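PDB 6G8G: TetR/AcrR family transcriptional regulator from Bradyrhizobium diazoefficiens, which probably represses transcription as a dimeric TetR-family regulator, binding DNA through helix-turn-helix domains and responding to flavonoids such as genistein. Local coordinates for residues 154-162 and 205-213; 66-74 and 127-135. All blocks are in the same frame, centred on the assembly; numbering follows the deposited sequence.

Contact 1 (154-162 and 205-213); sequences RAARVLEFD and FFLKACQPR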
loop_
_atom_site.group_PDB
_atom_site.type_symbol
_atom_site.label_atom_id
_atom_site.label_comp_id
_atom_site.label_asym_id
_atom_site.label_seq_id
_atom_site.Cartn_x
_atom_site.Cartn_y
_atom_site.Cartn_z
ATOM N N ARG A 154 -8.757 -17.061 -20.732
ATOM C CA ARG A 154 -7.685 -17.823 -21.352
ATOM C C ARG A 154 -8.213 -19.046 -22.114
ATOM O O ARG A 154 -7.775 -19.313 -23.222
ATOM C CB ARG A 154 -6.649 -18.272 -20.332
ATOM C CG ARG A 154 -5.495 -19.038 -20.979
ATOM C CD ARG A 154 -4.417 -19.316 -19.965
ATOM N NE ARG A 154 -4.940 -20.134 -18.888
ATOM C CZ ARG A 154 -4.225 -20.526 -17.848
ATOM N NH1 ARG A 154 -2.959 -20.166 -17.758
ATOM N NH2 ARG A 154 -4.770 -21.284 -16.903
ATOM N N ALA A 155 -9.162 -19.759 -21.513
ATOM C CA ALA A 155 -9.796 -20.895 -22.152
ATOM C C ALA A 155 -10.481 -20.474 -23.448
ATOM O O ALA A 155 -10.488 -21.220 -24.403
ATOM C CB ALA A 155 -10.794 -21.533 -21.214
ATOM N N ALA A 156 -11.016 -19.260 -23.496
ATOM C CA ALA A 156 -11.615 -18.727 -24.719
ATOM C C ALA A 156 -10.592 -18.126 -25.680
ATOM O O ALA A 156 -10.970 -17.570 -26.701
ATOM C CB ALA A 156 -12.649 -17.683 -24.359
ATOM N N ARG A 157 -9.304 -18.243 -25.363
ATOM C CA ARG A 157 -8.216 -17.824 -26.255
ATOM C C ARG A 157 -8.108 -16.322 -26.481
ATOM O O ARG A 157 -7.497 -15.882 -27.447
ATOM C CB ARG A 157 -8.328 -18.512 -27.618
ATOM C CG ARG A 157 -8.238 -20.018 -27.574
ATOM C CD ARG A 157 -6.809 -20.502 -27.772
ATOM N NE ARG A 157 -6.793 -21.958 -27.877
ATOM C CZ ARG A 157 -6.913 -22.794 -26.842
ATOM N NH1 ARG A 157 -7.025 -22.332 -25.589
ATOM N NH2 ARG A 157 -6.915 -24.108 -27.059
ATOM N N VAL A 158 -8.687 -15.538 -25.595
ATOM C CA VAL A 158 -8.667 -14.093 -25.733
ATOM C C VAL A 158 -7.616 -13.390 -24.815
ATOM O O VAL A 158 -7.292 -12.184 -25.004
ATOM C CB VAL A 158 -10.112 -13.590 -25.536
ATOM C CG1 VAL A 158 -10.499 -13.481 -24.062
ATOM C CG2 VAL A 158 -10.337 -12.263 -26.231
ATOM N N LEU A 159 -7.036 -14.165 -23.892
ATOM C CA LEU A 159 -5.806 -13.792 -23.172
ATOM C C LEU A 159 -4.843 -14.968 -23.091
ATOM O O LEU A 159 -5.274 -16.143 -23.114
ATOM C CB LEU A 159 -6.128 -13.413 -21.743
ATOM C CG LEU A 159 -7.057 -12.236 -21.532
ATOM C CD1 LEU A 159 -7.351 -12.134 -20.070
ATOM C CD2 LEU A 159 -6.412 -10.969 -22.055
ATOM N N GLU A 160 -3.544 -14.663 -22.956
ATOM C CA GLU A 160 -2.538 -15.702 -22.670
ATOM C C GLU A 160 -1.587 -15.290 -21.549
ATOM O O GLU A 160 -1.163 -14.131 -21.443
ATOM C CB GLU A 160 -1.778 -16.129 -23.921
ATOM C CG GLU A 160 -1.398 -14.993 -24.862
ATOM C CD GLU A 160 -0.930 -15.481 -26.239
ATOM O OE1 GLU A 160 -1.238 -16.634 -26.619
ATOM O OE2 GLU A 160 -0.279 -14.694 -26.954
ATOM N N PHE A 161 -1.316 -16.258 -20.676
ATOM C CA PHE A 161 -0.511 -16.082 -19.477
ATOM C C PHE A 161 -0.377 -17.462 -18.826
ATOM O O PHE A 161 -1.213 -18.324 -19.059
ATOM C CB PHE A 161 -1.171 -15.092 -18.506
ATOM C CG PHE A 161 -2.579 -15.454 -18.121
ATOM C CD1 PHE A 161 -2.825 -16.463 -17.191
ATOM C CD2 PHE A 161 -3.661 -14.779 -18.663
ATOM C CE1 PHE A 161 -4.130 -16.830 -16.845
ATOM C CE2 PHE A 161 -4.959 -15.126 -18.312
ATOM C CZ PHE A 161 -5.199 -16.160 -17.407
ATOM N N ASP A 162 0.640 -17.663 -17.996
ATOM C CA ASP A 162 0.896 -18.982 -17.413
ATOM C C ASP A 162 0.080 -19.249 -16.166
ATOM O O ASP A 162 -0.416 -20.345 -16.004
ATOM C CB ASP A 162 2.392 -19.191 -17.144
ATOM C CG ASP A 162 3.262 -18.740 -18.322
ATOM O OD1 ASP A 162 3.612 -17.524 -18.386
ATOM O OD2 ASP A 162 3.584 -19.593 -19.189
ATOM N N PHE A 205 -2.488 -1.505 -20.642
ATOM C CA PHE A 205 -1.191 -2.122 -20.452
ATOM C C PHE A 205 -1.317 -3.617 -20.240
ATOM O O PHE A 205 -0.579 -4.415 -20.805
ATOM C CB PHE A 205 -0.521 -1.484 -19.241
ATOM C CG PHE A 205 0.935 -1.829 -19.091
ATOM C CD1 PHE A 205 1.328 -2.993 -18.486
ATOM C CD2 PHE A 205 1.914 -0.958 -19.549
ATOM C CE1 PHE A 205 2.670 -3.298 -18.353
ATOM C CE2 PHE A 205 3.262 -1.249 -19.407
ATOM C CZ PHE A 205 3.641 -2.420 -18.805
ATOM N N PHE A 206 -2.243 -3.992 -19.372
ATOM C CA PHE A 206 -2.513 -5.385 -19.122
ATOM C C PHE A 206 -2.809 -6.132 -20.407
ATOM O O PHE A 206 -2.338 -7.262 -20.604
ATOM C CB PHE A 206 -3.704 -5.510 -18.220
ATOM C CG PHE A 206 -4.016 -6.911 -17.865
ATOM C CD1 PHE A 206 -3.218 -7.592 -16.991
ATOM C CD2 PHE A 206 -5.078 -7.548 -18.430
ATOM C CE1 PHE A 206 -3.479 -8.886 -16.665
ATOM C CE2 PHE A 206 -5.343 -8.859 -18.113
ATOM C CZ PHE A 206 -4.542 -9.526 -17.223
ATOM N N LEU A 207 -3.583 -5.507 -21.285
ATOM C CA LEU A 207 -3.931 -6.128 -22.546
ATOM C C LEU A 207 -2.736 -6.144 -23.528
ATOM O O LEU A 207 -2.555 -7.118 -24.237
ATOM C CB LEU A 207 -5.157 -5.447 -23.171
ATOM C CG LEU A 207 -6.475 -5.528 -22.405
ATOM C CD1 LEU A 207 -7.576 -4.710 -23.055
ATOM C CD2 LEU A 207 -6.937 -6.972 -22.273
ATOM N N LYS A 208 -1.938 -5.073 -23.590
ATOM C CA LYS A 208 -0.695 -5.101 -24.378
ATOM C C LYS A 208 0.112 -6.337 -24.000
ATOM O O LYS A 208 0.539 -7.064 -24.854
ATOM C CB LYS A 208 0.160 -3.837 -24.203
ATOM C CG LYS A 208 0.107 -2.859 -25.367
ATOM C CD LYS A 208 0.767 -1.520 -24.978
ATOM C CE LYS A 208 2.313 -1.569 -25.012
ATOM N NZ LYS A 208 3.067 -0.364 -25.505
ATOM N N ALA A 209 0.229 -6.653 -22.731
ATOM C CA ALA A 209 0.996 -7.830 -22.354
ATOM C C ALA A 209 0.303 -9.200 -22.552
ATOM O O ALA A 209 1.003 -10.190 -22.657
ATOM C CB ALA A 209 1.415 -7.710 -20.906
ATOM N N CYS A 210 -1.033 -9.291 -22.510
ATOM C CA CYS A 210 -1.709 -10.597 -22.476
ATOM C C CYS A 210 -2.584 -10.942 -23.669
ATOM O O CYS A 210 -2.988 -12.107 -23.797
ATOM C CB CYS A 210 -2.579 -10.711 -21.243
ATOM S SG CYS A 210 -1.637 -10.612 -19.726
ATOM N N GLN A 211 -2.902 -9.969 -24.519
ATOM C CA GLN A 211 -3.659 -10.262 -25.726
ATOM C C GLN A 211 -2.747 -10.925 -26.706
ATOM O O GLN A 211 -1.592 -10.515 -26.829
ATOM C CB GLN A 211 -4.205 -9.011 -26.380
ATOM C CG GLN A 211 -5.651 -8.761 -26.028
ATOM C CD GLN A 211 -6.146 -7.409 -26.494
ATOM O OE1 GLN A 211 -5.378 -6.452 -26.649
ATOM N NE2 GLN A 211 -7.444 -7.326 -26.728
ATOM N N PRO A 212 -3.252 -11.961 -27.397
ATOM C CA PRO A 212 -2.465 -12.556 -28.474
ATOM C C PRO A 212 -2.251 -11.530 -29.606
ATOM O O PRO A 212 -3.187 -10.810 -29.961
ATOM C CB PRO A 212 -3.317 -13.757 -28.913
ATOM C CG PRO A 212 -4.286 -13.993 -27.795
ATOM C CD PRO A 212 -4.548 -12.634 -27.234
ATOM N N ARG A 213 -1.028 -11.468 -30.144
ATOM C CA ARG A 213 -0.544 -10.311 -30.934
ATOM C C ARG A 213 -0.803 -8.945 -30.222
ATOM O O ARG A 213 -0.005 -7.994 -30.292
ATOM C CB ARG A 213 -1.192 -10.293 -32.312
ATOM C CG ARG A 213 -1.242 -11.624 -33.047
ATOM C CD ARG A 213 -2.207 -11.526 -34.228
ATOM N NE ARG A 213 -3.379 -10.665 -33.951
ATOM C CZ ARG A 213 -4.558 -11.059 -33.437
ATOM N NH1 ARG A 213 -4.793 -12.334 -33.115
ATOM N NH2 ARG A 213 -5.528 -10.158 -33.238
#
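Where the chain runs extended through Leu-159 and Glu-160 it passes the C-terminal end of helix 192-210, and a single backbone hydrogen bond joins the two, from Glu-160 N to Cys-210 O at 2.7 Å. The acceptor is met in its carbonyl plane and the bond is fairly straight, 159° at the hydrogen; Leu-159 CA adds a CA-H...O contact to the same oxygen. Leu-159 has CG beside its backbone N (chi1 -61°), which brings CD2 against Cys-210 CB at 3.9 Å and Leu-207 CD2 at 4.0 Å, while CD1 reaches the edge of the Phe-206 ring. Pro-212 fits against the loop through its ring: its CD lies 3.6 Å from Val-158 O and its CG 3.7 Å from the O of Arg-157, the positive-phi residue of the Schellman motif that ends helix 139-155. The extended Glu-160 side chain slants across the proline, OE2 lying 3.4 Å from Pro-212 CA. Phe-205 of the second subunit packs on Phe-206 and Cys-210 of this chain, so the helix end is also part of the dimer interface. Cys-210 O thus finds a loop N-H in place of a further helical turn, with buried leucine and cysteine groups on one side of the bond and the carboxylate of Glu-160 toward solvent.

Contact 2 (66-74 and 127-135); sequences EALFASLIV and FPVLARLFY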
loop_
_atom_site.group_PDB
_atom_site.type_symbol
_atom_site.label_atom_id
_atom_site.label_comp_id
_atom_site.label_asym_id
_atom_site.label_seq_id
_atom_site.Cartn_x
_atom_site.Cartn_y
_atom_site.Cartn_z
ATOM N N GLU A 66 -9.974 -12.812 20.484
ATOM C CA GLU A 66 -9.474 -13.155 19.147
ATOM C C GLU A 66 -10.612 -13.717 18.299
ATOM O O GLU A 66 -10.792 -13.346 17.153
ATOM C CB GLU A 66 -8.332 -14.164 19.242
ATOM C CG GLU A 66 -7.013 -13.655 19.850
ATOM C CD GLU A 66 -7.007 -13.490 21.386
ATOM O OE1 GLU A 66 -7.975 -13.917 22.086
ATOM O OE2 GLU A 66 -5.989 -12.955 21.908
ATOM N N ALA A 67 -11.403 -14.616 18.869
ATOM C CA ALA A 67 -12.507 -15.184 18.100
ATOM C C ALA A 67 -13.536 -14.112 17.713
ATOM O O ALA A 67 -14.066 -14.104 16.624
ATOM C CB ALA A 67 -13.138 -16.336 18.866
ATOM N N LEU A 68 -13.758 -13.169 18.591
ATOM C CA LEU A 68 -14.696 -12.096 18.312
ATOM C C LEU A 68 -14.230 -11.253 17.133
ATOM O O LEU A 68 -14.999 -10.944 16.235
ATOM C CB LEU A 68 -14.753 -11.211 19.519
ATOM C CG LEU A 68 -15.771 -10.188 19.895
ATOM C CD1 LEU A 68 -17.185 -10.613 19.792
ATOM C CD2 LEU A 68 -15.521 -9.890 21.370
ATOM N N PHE A 69 -12.949 -10.930 17.116
ATOM C CA PHE A 69 -12.399 -10.121 16.040
ATOM C C PHE A 69 -12.363 -10.866 14.700
ATOM O O PHE A 69 -12.589 -10.284 13.626
ATOM C CB PHE A 69 -11.001 -9.655 16.401
ATOM C CG PHE A 69 -10.493 -8.532 15.541
ATOM C CD1 PHE A 69 -11.351 -7.592 15.026
ATOM C CD2 PHE A 69 -9.155 -8.399 15.281
ATOM C CE1 PHE A 69 -10.891 -6.575 14.228
ATOM C CE2 PHE A 69 -8.685 -7.391 14.484
ATOM C CZ PHE A 69 -9.557 -6.474 13.959
ATOM N N ALA A 70 -12.108 -12.165 14.772
ATOM C CA ALA A 70 -12.197 -12.997 13.603
ATOM C C ALA A 70 -13.590 -12.957 12.985
ATOM O O ALA A 70 -13.720 -12.860 11.754
ATOM C CB ALA A 70 -11.801 -14.413 13.937
ATOM N N SER A 71 -14.641 -12.996 13.793
ATOM C CA SER A 71 -16.009 -12.848 13.235
ATOM C C SER A 71 -16.212 -11.505 12.558
ATOM O O SER A 71 -16.886 -11.409 11.541
ATOM C CB SER A 71 -17.057 -12.982 14.322
ATOM O OG SER A 71 -17.265 -14.325 14.679
ATOM N N LEU A 72 -15.655 -10.459 13.151
ATOM C CA LEU A 72 -15.799 -9.132 12.579
ATOM C C LEU A 72 -15.123 -9.070 11.243
ATOM O O LEU A 72 -15.693 -8.580 10.269
ATOM C CB LEU A 72 -15.154 -8.104 13.455
ATOM C CG LEU A 72 -16.104 -7.619 14.568
ATOM C CD1 LEU A 72 -15.401 -6.976 15.754
ATOM C CD2 LEU A 72 -17.120 -6.643 13.981
ATOM N N ILE A 73 -13.899 -9.596 11.205
ATOM C CA ILE A 73 -13.163 -9.679 9.963
ATOM C C ILE A 73 -13.897 -10.447 8.890
ATOM O O ILE A 73 -14.080 -9.937 7.796
ATOM C CB ILE A 73 -11.812 -10.343 10.161
ATOM C CG1 ILE A 73 -10.886 -9.383 10.865
ATOM C CG2 ILE A 73 -11.183 -10.722 8.834
ATOM C CD1 ILE A 73 -9.630 -10.044 11.378
ATOM N N VAL A 74 -14.298 -11.671 9.176
ATOM C CA VAL A 74 -14.951 -12.455 8.153
ATOM C C VAL A 74 -16.207 -11.764 7.656
ATOM O O VAL A 74 -16.505 -11.793 6.479
ATOM C CB VAL A 74 -15.272 -13.845 8.699
ATOM C CG1 VAL A 74 -16.216 -14.625 7.802
ATOM C CG2 VAL A 74 -13.976 -14.609 8.933
ATOM N N PHE A 127 -0.478 -10.363 16.290
ATOM C CA PHE A 127 -1.597 -11.241 16.013
ATOM C C PHE A 127 -1.551 -11.708 14.569
ATOM O O PHE A 127 -2.454 -11.446 13.805
ATOM C CB PHE A 127 -2.928 -10.575 16.404
ATOM C CG PHE A 127 -3.078 -10.379 17.901
ATOM C CD1 PHE A 127 -3.372 -11.461 18.732
ATOM C CD2 PHE A 127 -2.875 -9.138 18.502
ATOM C CE1 PHE A 127 -3.478 -11.306 20.117
ATOM C CE2 PHE A 127 -2.970 -8.976 19.888
ATOM C CZ PHE A 127 -3.272 -10.065 20.693
ATOM N N PRO A 128 -0.491 -12.445 14.198
ATOM C CA PRO A 128 -0.291 -12.854 12.792
ATOM C C PRO A 128 -1.380 -13.712 12.226
ATOM O O PRO A 128 -1.656 -13.653 11.037
ATOM C CB PRO A 128 1.006 -13.666 12.832
ATOM C CG PRO A 128 1.222 -13.991 14.272
ATOM C CD PRO A 128 0.650 -12.843 15.041
ATOM N N VAL A 129 -2.043 -14.488 13.063
ATOM C CA VAL A 129 -3.106 -15.327 12.544
ATOM C C VAL A 129 -4.311 -14.492 12.107
ATOM O O VAL A 129 -4.876 -14.738 11.061
ATOM C CB VAL A 129 -3.508 -16.410 13.553
ATOM C CG1 VAL A 129 -4.746 -17.177 13.079
ATOM C CG2 VAL A 129 -2.330 -17.345 13.755
ATOM N N LEU A 130 -4.700 -13.512 12.903
ATOM C CA LEU A 130 -5.741 -12.589 12.484
ATOM C C LEU A 130 -5.316 -11.758 11.267
ATOM O O LEU A 130 -6.107 -11.457 10.392
ATOM C CB LEU A 130 -6.083 -11.637 13.608
ATOM C CG LEU A 130 -6.731 -12.245 14.849
ATOM C CD1 LEU A 130 -6.813 -11.194 15.958
ATOM C CD2 LEU A 130 -8.106 -12.750 14.487
ATOM N N ALA A 131 -4.067 -11.347 11.224
ATOM C CA ALA A 131 -3.605 -10.527 10.117
ATOM C C ALA A 131 -3.712 -11.347 8.831
ATOM O O ALA A 131 -4.145 -10.866 7.796
ATOM C CB ALA A 131 -2.192 -10.091 10.387
ATOM N N ARG A 132 -3.353 -12.615 8.895
ATOM C CA ARG A 132 -3.459 -13.444 7.692
ATOM C C ARG A 132 -4.886 -13.759 7.348
ATOM O O ARG A 132 -5.258 -13.855 6.186
ATOM C CB ARG A 132 -2.692 -14.734 7.844
ATOM C CG ARG A 132 -2.624 -15.517 6.553
ATOM C CD ARG A 132 -1.374 -16.366 6.505
ATOM N NE ARG A 132 -0.158 -15.648 6.123
ATOM C CZ ARG A 132 0.077 -15.161 4.904
ATOM N NH1 ARG A 132 -0.835 -15.268 3.927
ATOM N NH2 ARG A 132 1.225 -14.538 4.665
ATOM N N LEU A 133 -5.704 -13.913 8.365
ATOM C CA LEU A 133 -7.115 -14.149 8.128
ATOM C C LEU A 133 -7.721 -12.981 7.325
ATOM O O LEU A 133 -8.519 -13.187 6.424
ATOM C CB LEU A 133 -7.864 -14.321 9.453
ATOM C CG LEU A 133 -9.374 -14.507 9.275
ATOM C CD1 LEU A 133 -9.683 -15.757 8.489
ATOM C CD2 LEU A 133 -10.078 -14.532 10.608
ATOM N N PHE A 134 -7.358 -11.765 7.698
ATOM C CA PHE A 134 -7.832 -10.614 6.981
ATOM C C PHE A 134 -7.327 -10.633 5.543
ATOM O O PHE A 134 -8.104 -10.490 4.592
ATOM C CB PHE A 134 -7.400 -9.313 7.665
ATOM C CG PHE A 134 -7.590 -8.118 6.787
ATOM C CD1 PHE A 134 -8.852 -7.565 6.616
ATOM C CD2 PHE A 134 -6.543 -7.610 6.070
ATOM C CE1 PHE A 134 -9.045 -6.493 5.792
ATOM C CE2 PHE A 134 -6.729 -6.520 5.252
ATOM C CZ PHE A 134 -7.977 -5.967 5.114
ATOM N N TYR A 135 -6.025 -10.831 5.379
ATOM C CA TYR A 135 -5.446 -10.879 4.046
ATOM C C TYR A 135 -6.143 -11.898 3.140
ATOM O O TYR A 135 -6.492 -11.565 2.013
ATOM C CB TYR A 135 -3.952 -11.169 4.093
ATOM C CG TYR A 135 -3.359 -11.247 2.710
ATOM C CD1 TYR A 135 -3.142 -10.103 1.956
ATOM C CD2 TYR A 135 -3.088 -12.472 2.136
ATOM C CE1 TYR A 135 -2.639 -10.181 0.676
ATOM C CE2 TYR A 135 -2.599 -12.581 0.853
ATOM C CZ TYR A 135 -2.372 -11.435 0.125
ATOM O OH TYR A 135 -1.889 -11.611 -1.158
#
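Leu-130 points from helix 128-137 into a hole on helix 65-82 formed by Glu-66, Phe-69, Ala-70 and Ile-73, and its two methyls divide the work. CD1 comes to the edge of the Phe-69 ring, near the ring plane, 3.7 Å from CD2 of that phenylalanine, and the two side chains lie aslant. CD2 instead faces backbone, resting 3.8 Å from Glu-66 O and close to Ala-70 N. Ile-73 follows one turn on: its CD1 lies over the centre of the Phe-69 ring face and also reaches Leu-130 O at 3.9 Å, so the ring has isoleucine on a face and leucine at an edge. With CG2 opposite the backbone N across the CA-CB bond, Ile-73 lays that methyl 3.8 Å from Phe-134 CA, against the neighbouring helix backbone. Leu-133 closes the more exposed flank, its CD2 packing on Ala-70 CB at 3.8 Å and touching Val-74 CG2. At the other end the bent side chain of Glu-66 crosses Phe-127 at about a right angle; OE2 approaches Phe-127 CE1 to 3.5 Å, with the carboxylate and ring planes 52° apart. Phe-39 meets the rings of both Phe-69 and Phe-127, extending the aromatic cluster. The segment axes run nearly parallel, 13° apart and 9.8 Å at closest approach. Leu-130 is thus a knob in a hole between the helix that leaves the TetR helix-turn-helix domain and a helix of the ligand-binding domain, the junction between the two parts of a TetR-family regulator.

The two contacts lie on opposite sides of the chain's centre, their own centres 36 Å apart and their nearest atoms about 16 Å apart, without touching. They follow one another in sequence: contact 2 closes before contact 1 opens, and helix 128-137 leads directly to helix 139-155. Contact 2 is at the DNA-binding side of the regulatory domain, with the side chain of Phe-134 about 8 Å from bound genistein, whose pocket includes Phe-108, Pro-180 and Leu-181. Contact 1 sits at the far end of that domain. Both touch the second subunit, and the position of contact 2 is consistent with a route by which flavonoid binding could influence the DNA-binding domains.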